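Local coordinates for protein inositol monophosphatase (Zymomonas mobilis, PDB 4N81) that probably hydrolyses phosphate monoesters, inositol monophosphate among them, as a magnesium-dependent member of the inositol monophosphatase superfamily, at residues L85-D89 with F101-I105; L104-V108 with F208-L214; V141-R145 with G220-I224. The contacts are given in a common frame with arbitrary orientation. Residue numbers count along the deposited sequence, not the author numbering.

Contacts 1 and 2 meet at the predicted catalytic Mg2+ site. They share L104 and I105 of strand 102-109, and their centres lie about 8 Å apart. Contact 1 places D86 and D89 along one edge of that strand, and contact 2 packs the short turn carrying D210 against the L104, A106 and V108 side of it, with D210 OD1 3.1 Å from D89 OD2 and 3.2 Å from D86 OD2. A sulfate ion, probably from the crystallisation liquor, lies close to D86 and D210. Contact 3 sits away from the site, its centre about 17 Å from that of contact 2 and about 21 Å from that of contact 1. Helix 214-220 runs from contact 2 to contact 3.

Contact 1: L85-D89 with F101-I105; sequences LDPID and FGTLI
Start with L85 and D86 of strand 81-86 lying antiparallel to the beginning of strand 102-109. L85 faces I105 as a non-hydrogen-bonded pair (CA-CA 4.8 Å), and D86 faces L104 as a hydrogen-bonded one, with D86 N giving to L104 O and L104 N to D86 O, both at 2.9 Å and nearly straight. At P87 the chain turns a corner with helical backbone angles (-57/-37), then I88 and D89 return to extended values. D89 pairs with G102, D89 N to G102 O at 2.7 Å and G102 N to D89 O at 2.9 Å. Two residues, P87 and I88, therefore stand against T103 alone, a beta bulge. The carbonyl that this irregularity displaces is still satisfied: T103, in the m rotamer, donates OG1 to P87 O at 2.7 Å, while the backbone of T103 itself pairs with N119 on the next strand. L85 CD2 reaches I105 CG2 at 4.2 Å on the side packed by helices 7-24 and 42-61, and I88 CG2 touches F101 CD1 at 3.8 Å. On the other side the D86 and D89 side chains, both t, project alongside L104, whose CD1 lies 3.6 Å from D89 CB. D89 OD1 takes a weak hydrogen bond from C187 N; OD2 of each aspartate lies close to D210 OD1, a crowding of carboxylates consistent with a cation site. D86, I88 and D89 are predicted ligands of the catalytic Mg2+, and their sequence is the start of the DPIDGT signature of the inositol monophosphatase superfamily.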
ATOM      1  N   LEU A  85      -8.843  16.544  13.799  1.00 20.82           N
ATOM      2  CA  LEU A  85      -8.668  15.100  14.004  1.00 16.81           C
ATOM      3  C   LEU A  85      -9.189  14.306  12.808  1.00 19.94           C
ATOM      4  O   LEU A  85     -10.268  14.594  12.295  1.00 19.17           O
ATOM      5  CB  LEU A  85      -9.461  14.660  15.230  1.00 17.94           C
ATOM      6  CG  LEU A  85      -9.237  15.544  16.467  1.00 23.56           C
ATOM      7  CD1 LEU A  85     -10.101  15.093  17.617  1.00 24.01           C
ATOM      8  CD2 LEU A  85      -7.781  15.568  16.881  1.00 23.86           C
ATOM      9  N   ASP A  86      -8.419  13.333  12.346  1.00 14.86           N
ATOM     10  CA  ASP A  86      -8.934  12.338  11.429  1.00 14.19           C
ATOM     11  C   ASP A  86      -8.545  10.957  11.987  1.00 15.59           C
ATOM     12  O   ASP A  86      -7.388  10.529  11.809  1.00 16.66           O
ATOM     13  CB  ASP A  86      -8.355  12.522  10.016  1.00 14.45           C
ATOM     14  CG  ASP A  86      -9.168  11.746   8.958  1.00 17.67           C
ATOM     15  OD1 ASP A  86     -10.225  11.190   9.339  1.00 19.90           O
ATOM     16  OD2 ASP A  86      -8.768  11.711   7.770  1.00 17.71           O
ATOM     17  N   PRO A  87      -9.464  10.271  12.699  1.00 14.61           N
ATOM     18  CA  PRO A  87      -9.026   9.012  13.345  1.00 14.53           C
ATOM     19  C   PRO A  87      -8.449   7.984  12.364  1.00 16.60           C
ATOM     20  O   PRO A  87      -7.481   7.303  12.675  1.00 14.64           O
ATOM     21  CB  PRO A  87     -10.355   8.445  13.895  1.00 15.36           C
ATOM     22  CG  PRO A  87     -11.165   9.742  14.248  1.00 16.78           C
ATOM     23  CD  PRO A  87     -10.826  10.700  13.121  1.00 17.08           C
ATOM     24  N   ILE A  88      -9.034   7.916  11.170  1.00 13.49           N
ATOM     25  CA  ILE A  88      -8.584   6.978  10.135  1.00 12.14           C
ATOM     26  C   ILE A  88      -8.537   7.715   8.788  1.00 14.06           C
ATOM     27  O   ILE A  88      -9.519   7.782   8.059  1.00 16.41           O
ATOM     28  CB  ILE A  88      -9.501   5.734  10.045  1.00 12.32           C
ATOM     29  CG1 ILE A  88      -9.542   5.005  11.417  1.00 14.13           C
ATOM     30  CG2 ILE A  88      -9.021   4.759   8.926  1.00 12.89           C
ATOM     31  CD1 ILE A  88     -10.605   3.890  11.497  1.00 13.87           C
ATOM     32  N   ASP A  89      -7.374   8.259   8.460  1.00 12.72           N
ATOM     33  CA  ASP A  89      -7.178   8.778   7.119  1.00 10.58           C
ATOM     34  C   ASP A  89      -6.753   7.589   6.263  1.00 11.22           C
ATOM     35  O   ASP A  89      -5.818   6.878   6.625  1.00 12.34           O
ATOM     36  CB  ASP A  89      -6.084   9.842   7.118  1.00 10.39           C
ATOM     37  CG  ASP A  89      -5.902  10.438   5.739  1.00 11.53           C
ATOM     38  OD1 ASP A  89      -4.829  10.196   5.130  1.00  9.94           O
ATOM     39  OD2 ASP A  89      -6.847  11.101   5.265  1.00 11.77           O
ATOM     40  N   PHE A 101      -3.278   3.150   6.386  1.00  9.52           N
ATOM     41  CA  PHE A 101      -4.087   4.218   6.957  1.00  9.37           C
ATOM     42  C   PHE A 101      -3.367   4.836   8.143  1.00  9.65           C
ATOM     43  O   PHE A 101      -2.480   4.205   8.702  1.00 12.89           O
ATOM     44  CB  PHE A 101      -5.478   3.722   7.407  1.00  9.84           C
ATOM     45  CG  PHE A 101      -5.427   2.845   8.610  1.00 12.73           C
ATOM     46  CD1 PHE A 101      -5.575   3.379   9.888  1.00 11.78           C
ATOM     47  CD2 PHE A 101      -5.224   1.482   8.478  1.00 13.10           C
ATOM     48  CE1 PHE A 101      -5.519   2.556  11.004  1.00 13.25           C
ATOM     49  CE2 PHE A 101      -5.126   0.667   9.588  1.00 10.78           C
ATOM     50  CZ  PHE A 101      -5.291   1.211  10.865  1.00 11.34           C
ATOM     51  N   GLY A 102      -3.733   6.071   8.524  1.00 10.18           N
ATOM     52  CA  GLY A 102      -3.145   6.657   9.743  1.00 10.37           C
ATOM     53  C   GLY A 102      -4.118   7.560  10.487  1.00 13.09           C
ATOM     54  O   GLY A 102      -5.053   8.132   9.902  1.00 13.76           O
ATOM     55  N   THR A 103      -3.900   7.703  11.791  1.00 11.70           N
ATOM     56  CA  THR A 103      -4.621   8.718  12.543  1.00 12.47           C
ATOM     57  C   THR A 103      -3.866  10.019  12.293  1.00 14.07           C
ATOM     58  O   THR A 103      -2.641  10.076  12.447  1.00 13.41           O
ATOM     59  CB  THR A 103      -4.567   8.374  14.029  1.00 13.38           C
ATOM     60  OG1 THR A 103      -5.287   7.148  14.249  1.00 14.93           O
ATOM     61  CG2 THR A 103      -5.188   9.529  14.896  1.00 14.39           C
ATOM     62  N   LEU A 104      -4.586  11.085  11.962  1.00 15.36           N
ATOM     63  CA  LEU A 104      -3.959  12.404  11.819  1.00 12.68           C
ATOM     64  C   LEU A 104      -4.448  13.295  12.937  1.00 14.08           C
ATOM     65  O   LEU A 104      -5.669  13.396  13.148  1.00 16.84           O
ATOM     66  CB  LEU A 104      -4.374  13.034  10.485  1.00 12.19           C
ATOM     67  CG  LEU A 104      -4.106  12.204   9.226  1.00 11.22           C
ATOM     68  CD1 LEU A 104      -4.455  12.982   7.937  1.00 10.93           C
ATOM     69  CD2 LEU A 104      -2.605  11.849   9.211  1.00 11.02           C
ATOM     70  N   ILE A 105      -3.517  13.959  13.624  1.00 14.25           N
ATOM     71  CA  ILE A 105      -3.894  14.964  14.628  1.00 15.46           C
ATOM     72  C   ILE A 105      -3.127  16.254  14.300  1.00 17.03           C
ATOM     73  O   ILE A 105      -1.904  16.229  14.101  1.00 15.29           O
ATOM     74  CB  ILE A 105      -3.478  14.447  16.017  1.00 16.27           C
ATOM     75  CG1 ILE A 105      -4.294  13.180  16.365  1.00 19.93           C
ATOM     76  CG2 ILE A 105      -3.583  15.582  17.113  1.00 17.70           C
ATOM     77  CD1 ILE A 105      -3.589  12.231  17.300  1.00 21.94           C
TER

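Contact 2: L104-V108 with F208-L214; sequences LIALV and FYDFAAL
Here a compact helical turn rests its small side chains against residues 104-108 of strand 102-109, without a hydrogen bond between the two. L104, A106 and V108 alternate toward the turn, while I105 and L107 point away. The closest backbone approach is A106 to A213, CA-CA 4.5 Å, possible because alanine meets alanine: A106 CB lies 3.8 Å from A212 CB and 4.0 Å from A213 CB. L104, in the mt rotamer, packs on the turn: CB 3.9 Å from A213 CB, CD1 3.4 Å from D210 O, and CD2 4.2 Å from CD2 of L214, also mt. F208, chi1 t, brings its ring to V108, CZ to CG2 3.6 Å. A212 N to F208 O at 2.9 Å holds the turn together. D210, a predicted ligand of the catalytic Mg2+, has chi1 m and points away from the strand, its OD2 accepting from K207 N. Strands 81-86 and 112-120 flank 102-109 in the sheet: V84 touches both V108 and F208, I118 both L104 and L214, and helix 7-24 packs on I105 and L107.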
ATOM      1  N   LEU A 104      -4.586  11.085  11.962  1.00 15.36           N
ATOM      2  CA  LEU A 104      -3.959  12.404  11.819  1.00 12.68           C
ATOM      3  C   LEU A 104      -4.448  13.295  12.937  1.00 14.08           C
ATOM      4  O   LEU A 104      -5.669  13.396  13.148  1.00 16.84           O
ATOM      5  CB  LEU A 104      -4.374  13.034  10.485  1.00 12.19           C
ATOM      6  CG  LEU A 104      -4.106  12.204   9.226  1.00 11.22           C
ATOM      7  CD1 LEU A 104      -4.455  12.982   7.937  1.00 10.93           C
ATOM      8  CD2 LEU A 104      -2.605  11.849   9.211  1.00 11.02           C
ATOM      9  N   ILE A 105      -3.517  13.959  13.624  1.00 14.25           N
ATOM     10  CA  ILE A 105      -3.894  14.964  14.628  1.00 15.46           C
ATOM     11  C   ILE A 105      -3.127  16.254  14.300  1.00 17.03           C
ATOM     12  O   ILE A 105      -1.904  16.229  14.101  1.00 15.29           O
ATOM     13  CB  ILE A 105      -3.478  14.447  16.017  1.00 16.27           C
ATOM     14  CG1 ILE A 105      -4.294  13.180  16.365  1.00 19.93           C
ATOM     15  CG2 ILE A 105      -3.583  15.582  17.113  1.00 17.70           C
ATOM     16  CD1 ILE A 105      -3.589  12.231  17.300  1.00 21.94           C
ATOM     17  N   ALA A 106      -3.795  17.390  14.321  1.00 20.39           N
ATOM     18  CA  ALA A 106      -3.073  18.616  14.036  1.00 16.36           C
ATOM     19  C   ALA A 106      -3.549  19.711  14.956  1.00 17.79           C
ATOM     20  O   ALA A 106      -4.695  19.679  15.396  1.00 19.83           O
ATOM     21  CB  ALA A 106      -3.304  19.015  12.600  1.00 19.13           C
ATOM     22  N   LEU A 107      -2.646  20.646  15.276  1.00 18.31           N
ATOM     23  CA  LEU A 107      -3.031  21.911  15.929  1.00 19.72           C
ATOM     24  C   LEU A 107      -2.807  23.015  14.885  1.00 20.56           C
ATOM     25  O   LEU A 107      -1.755  23.043  14.232  1.00 19.22           O
ATOM     26  CB  LEU A 107      -2.133  22.194  17.138  1.00 20.75           C
ATOM     27  CG  LEU A 107      -2.354  23.547  17.829  1.00 22.35           C
ATOM     28  CD1 LEU A 107      -3.830  23.709  18.256  1.00 23.36           C
ATOM     29  CD2 LEU A 107      -1.413  23.708  19.050  1.00 26.94           C
ATOM     30  N   VAL A 108      -3.783  23.935  14.776  1.00 20.26           N
ATOM     31  CA  VAL A 108      -3.837  24.893  13.701  1.00 20.57           C
ATOM     32  C   VAL A 108      -4.017  26.258  14.368  1.00 21.64           C
ATOM     33  O   VAL A 108      -4.834  26.374  15.271  1.00 22.84           O
ATOM     34  CB  VAL A 108      -5.032  24.566  12.780  1.00 19.90           C
ATOM     35  CG1 VAL A 108      -5.259  25.665  11.793  1.00 19.70           C
ATOM     36  CG2 VAL A 108      -4.788  23.268  12.038  1.00 18.06           C
ATOM     37  N   PHE A 208      -9.793  19.401   4.961  1.00 14.51           N
ATOM     38  CA  PHE A 208      -8.724  19.917   5.826  1.00 16.24           C
ATOM     39  C   PHE A 208      -8.248  18.832   6.826  1.00 20.21           C
ATOM     40  O   PHE A 208      -7.051  18.761   7.173  1.00 17.36           O
ATOM     41  CB  PHE A 208      -9.208  21.178   6.589  1.00 17.88           C
ATOM     42  CG  PHE A 208      -8.099  21.924   7.336  1.00 18.24           C
ATOM     43  CD1 PHE A 208      -6.868  22.164   6.744  1.00 16.24           C
ATOM     44  CD2 PHE A 208      -8.326  22.433   8.607  1.00 23.43           C
ATOM     45  CE1 PHE A 208      -5.845  22.870   7.426  1.00 17.15           C
ATOM     46  CE2 PHE A 208      -7.328  23.178   9.302  1.00 23.77           C
ATOM     47  CZ  PHE A 208      -6.083  23.388   8.712  1.00 19.81           C
ATOM     48  N   TYR A 209      -9.160  17.948   7.229  1.00 14.35           N
ATOM     49  CA  TYR A 209      -8.834  16.842   8.132  1.00 15.50           C
ATOM     50  C   TYR A 209      -7.763  15.966   7.493  1.00 13.54           C
ATOM     51  O   TYR A 209      -7.015  15.291   8.204  1.00 14.74           O
ATOM     52  CB  TYR A 209     -10.052  15.866   8.283  1.00 22.10           C
ATOM     53  CG  TYR A 209     -11.326  16.492   8.711  1.00 25.61           C
ATOM     54  CD1 TYR A 209     -11.598  16.688  10.081  1.00 37.28           C
ATOM     55  CD2 TYR A 209     -12.268  16.885   7.785  1.00 27.51           C
ATOM     56  CE1 TYR A 209     -12.785  17.262  10.516  1.00 40.28           C
ATOM     57  CE2 TYR A 209     -13.458  17.473   8.198  1.00 39.29           C
ATOM     58  CZ  TYR A 209     -13.723  17.661   9.566  1.00 45.43           C
ATOM     59  OH  TYR A 209     -14.931  18.237   9.965  1.00 49.62           O
ATOM     60  N   ASP A 210      -7.751  15.910   6.176  1.00 12.38           N
ATOM     61  CA  ASP A 210      -6.809  15.017   5.501  1.00 11.55           C
ATOM     62  C   ASP A 210      -5.392  15.590   5.313  1.00 13.59           C
ATOM     63  O   ASP A 210      -4.495  14.803   5.057  1.00 12.47           O
ATOM     64  CB  ASP A 210      -7.301  14.663   4.090  1.00 11.34           C
ATOM     65  CG  ASP A 210      -8.728  14.047   4.071  1.00 15.59           C
ATOM     66  OD1 ASP A 210      -9.070  13.273   4.993  1.00 13.91           O
ATOM     67  OD2 ASP A 210      -9.478  14.370   3.115  1.00 13.77           O
ATOM     68  N   PHE A 211      -5.182  16.913   5.423  1.00 14.32           N
ATOM     69  CA  PHE A 211      -3.840  17.475   5.155  1.00 12.16           C
ATOM     70  C   PHE A 211      -3.246  18.384   6.226  1.00 11.73           C
ATOM     71  O   PHE A 211      -2.006  18.668   6.229  1.00 11.90           O
ATOM     72  CB  PHE A 211      -3.744  18.148   3.746  1.00 10.95           C
ATOM     73  CG  PHE A 211      -4.675  19.321   3.556  1.00 17.02           C
ATOM     74  CD1 PHE A 211      -4.311  20.598   3.978  1.00 13.56           C
ATOM     75  CD2 PHE A 211      -5.909  19.154   2.944  1.00 17.99           C
ATOM     76  CE1 PHE A 211      -5.156  21.706   3.770  1.00 18.66           C
ATOM     77  CE2 PHE A 211      -6.759  20.235   2.746  1.00 12.76           C
ATOM     78  CZ  PHE A 211      -6.388  21.520   3.152  1.00 17.68           C
ATOM     79  N   ALA A 212      -4.116  18.823   7.155  1.00 12.58           N
ATOM     80  CA  ALA A 212      -3.615  19.744   8.175  1.00 16.18           C
ATOM     81  C   ALA A 212      -2.382  19.163   8.869  1.00 18.72           C
ATOM     82  O   ALA A 212      -1.370  19.854   8.996  1.00 13.20           O
ATOM     83  CB  ALA A 212      -4.720  20.045   9.243  1.00 14.42           C
ATOM     84  N   ALA A 213      -2.455  17.901   9.314  1.00 12.76           N
ATOM     85  CA  ALA A 213      -1.301  17.309  10.073  1.00 13.36           C
ATOM     86  C   ALA A 213      -0.072  17.140   9.166  1.00 11.90           C
ATOM     87  O   ALA A 213       1.076  17.064   9.656  1.00 12.46           O
ATOM     88  CB  ALA A 213      -1.690  15.924  10.654  1.00 15.37           C
ATOM     89  N   LEU A 214      -0.317  16.962   7.870  1.00 11.22           N
ATOM     90  CA  LEU A 214       0.801  16.615   6.987  1.00 11.46           C
ATOM     91  C   LEU A 214       1.756  17.774   6.785  1.00 12.32           C
ATOM     92  O   LEU A 214       2.974  17.575   6.560  1.00 10.52           O
ATOM     93  CB  LEU A 214       0.272  16.195   5.622  1.00 13.05           C
ATOM     94  CG  LEU A 214      -0.841  15.134   5.649  1.00 11.54           C
ATOM     95  CD1 LEU A 214      -1.313  14.921   4.255  1.00  9.39           C
ATOM     96  CD2 LEU A 214      -0.341  13.812   6.271  1.00 13.35           C
TER

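Contact 3: V141-R145 with G220-I224; sequences VIHTR and GAGGI
This is a partly buried meeting of two loops, away from the predicted metal site: the chain leaving strand 140-141 passes the C-terminal end of helix 214-220. One direct hydrogen bond joins them, T144 N to A221 O at 3.0 Å and nearly straight, and H143 CA adds a CA-H...O contact to the same oxygen at 3.5 Å. A water bridges a further pair of carbonyls, donating to I142 O and G220 O, each at 2.8 Å. A221 points its methyl toward the other loop, 3.8 Å from T144 CG2 and 4.4 Å from I142 CG1. T144 sits in the p rotamer, with CG2 3.6 Å from G223 N and OG1 3.5 Å from G222 C; that hydroxyl is hydrogen-bonded to G245 O. R145, whose CA-CB bond points away, forms a salt bridge with D199 through NE and packs on L32 of the second subunit. G222, at phi 105°, is the first residue to leave helical angles, and a CB there would strike the preceding carbonyl and crowd T144 OG1: a glycine-terminated Schellman motif.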
ATOM      1  N   VAL A 141      15.186  12.207  14.078  1.00 16.41           N
ATOM      2  CA  VAL A 141      15.060  13.273  13.073  1.00 15.75           C
ATOM      3  C   VAL A 141      15.136  12.649  11.684  1.00 19.19           C
ATOM      4  O   VAL A 141      15.951  11.746  11.464  1.00 17.64           O
ATOM      5  CB  VAL A 141      16.158  14.320  13.211  1.00 18.78           C
ATOM      6  CG1 VAL A 141      16.075  15.353  12.047  1.00 15.88           C
ATOM      7  CG2 VAL A 141      15.994  15.028  14.543  1.00 24.03           C
ATOM      8  N   ILE A 142      14.332  13.148  10.744  1.00 15.91           N
ATOM      9  CA  ILE A 142      14.328  12.596   9.400  1.00 13.88           C
ATOM     10  C   ILE A 142      14.410  13.710   8.370  1.00 16.72           C
ATOM     11  O   ILE A 142      14.142  14.881   8.684  1.00 15.90           O
ATOM     12  CB  ILE A 142      13.048  11.743   9.134  1.00 14.23           C
ATOM     13  CG1 ILE A 142      11.789  12.611   9.307  1.00 14.39           C
ATOM     14  CG2 ILE A 142      13.060  10.448  10.060  1.00 14.56           C
ATOM     15  CD1 ILE A 142      10.486  11.901   8.685  1.00 11.18           C
ATOM     16  N   HIS A 143      14.795  13.331   7.144  1.00 14.15           N
ATOM     17  CA  HIS A 143      15.056  14.290   6.097  1.00 14.88           C
ATOM     18  C   HIS A 143      14.465  13.799   4.767  1.00 11.29           C
ATOM     19  O   HIS A 143      14.665  12.648   4.384  1.00 15.21           O
ATOM     20  CB  HIS A 143      16.589  14.410   5.903  1.00 18.32           C
ATOM     21  CG  HIS A 143      17.291  14.967   7.105  1.00 23.67           C
ATOM     22  ND1 HIS A 143      17.867  14.167   8.072  1.00 28.54           N
ATOM     23  CD2 HIS A 143      17.481  16.245   7.509  1.00 28.05           C
ATOM     24  CE1 HIS A 143      18.391  14.932   9.015  1.00 25.19           C
ATOM     25  NE2 HIS A 143      18.179  16.195   8.693  1.00 30.14           N
ATOM     26  N   THR A 144      13.850  14.730   4.034  1.00 10.92           N
ATOM     27  CA  THR A 144      13.489  14.466   2.642  1.00 10.39           C
ATOM     28  C   THR A 144      14.793  14.354   1.826  1.00 17.24           C
ATOM     29  O   THR A 144      15.886  14.700   2.335  1.00 13.94           O
ATOM     30  CB  THR A 144      12.673  15.567   2.057  1.00 10.12           C
ATOM     31  OG1 THR A 144      13.429  16.800   2.079  1.00 11.56           O
ATOM     32  CG2 THR A 144      11.311  15.732   2.852  1.00  9.88           C
ATOM     33  N   ARG A 145      14.698  13.724   0.654  1.00 13.76           N
ATOM     34  CA  ARG A 145      15.848  13.670  -0.253  1.00 13.54           C
ATOM     35  C   ARG A 145      15.750  14.673  -1.353  1.00 11.84           C
ATOM     36  O   ARG A 145      14.655  15.205  -1.660  1.00 10.43           O
ATOM     37  CB  ARG A 145      15.993  12.288  -0.874  1.00 13.18           C
ATOM     38  CG  ARG A 145      14.847  11.935  -1.893  1.00 10.38           C
ATOM     39  CD  ARG A 145      15.070  10.474  -2.392  1.00 11.53           C
ATOM     40  NE  ARG A 145      14.007  10.102  -3.336  1.00 12.75           N
ATOM     41  CZ  ARG A 145      13.603   8.844  -3.526  1.00 14.99           C
ATOM     42  NH1 ARG A 145      14.255   7.842  -2.928  1.00 13.24           N
ATOM     43  NH2 ARG A 145      12.606   8.604  -4.382  1.00 12.39           N
ATOM     44  N   GLY A 220       8.901  20.190   8.085  1.00 12.54           N
ATOM     45  CA  GLY A 220       9.939  20.100   9.104  1.00 13.25           C
ATOM     46  C   GLY A 220      10.914  19.001   8.741  1.00 16.83           C
ATOM     47  O   GLY A 220      11.970  18.865   9.403  1.00 16.81           O
ATOM     48  N   ALA A 221      10.557  18.189   7.733  1.00 12.02           N
ATOM     49  CA  ALA A 221      11.534  17.230   7.149  1.00 13.03           C
ATOM     50  C   ALA A 221      12.398  17.865   6.049  1.00 14.57           C
ATOM     51  O   ALA A 221      13.318  17.251   5.545  1.00 13.21           O
ATOM     52  CB  ALA A 221      10.838  15.927   6.635  1.00 11.59           C
ATOM     53  N   GLY A 222      12.118  19.114   5.698  1.00 14.36           N
ATOM     54  CA  GLY A 222      12.895  19.744   4.640  1.00 14.81           C
ATOM     55  C   GLY A 222      12.128  19.845   3.318  1.00 12.40           C
ATOM     56  O   GLY A 222      12.642  20.411   2.331  1.00 14.09           O
ATOM     57  N   GLY A 223      10.905  19.318   3.289  1.00 10.74           N
ATOM     58  CA  GLY A 223      10.104  19.376   2.059  1.00 10.26           C
ATOM     59  C   GLY A 223       9.250  20.629   1.926  1.00 11.69           C
ATOM     60  O   GLY A 223       9.394  21.605   2.670  1.00 11.04           O
ATOM     61  N   ILE A 224       8.368  20.621   0.936  1.00 11.38           N
ATOM     62  CA  ILE A 224       7.520  21.782   0.740  1.00 10.44           C
ATOM     63  C   ILE A 224       6.136  21.210   0.411  1.00 10.08           C
ATOM     64  O   ILE A 224       6.016  20.208  -0.280  1.00 10.20           O
ATOM     65  CB  ILE A 224       8.047  22.692  -0.402  1.00 11.38           C
ATOM     66  CG1 ILE A 224       7.089  23.863  -0.692  1.00 14.74           C
ATOM     67  CG2 ILE A 224       8.266  21.920  -1.719  1.00 13.39           C
ATOM     68  CD1 ILE A 224       7.880  24.991  -1.521  1.00 20.73           C
TER
HETATM   69  O   HOH W   1      14.510  17.614   9.362  1.00 21.26           O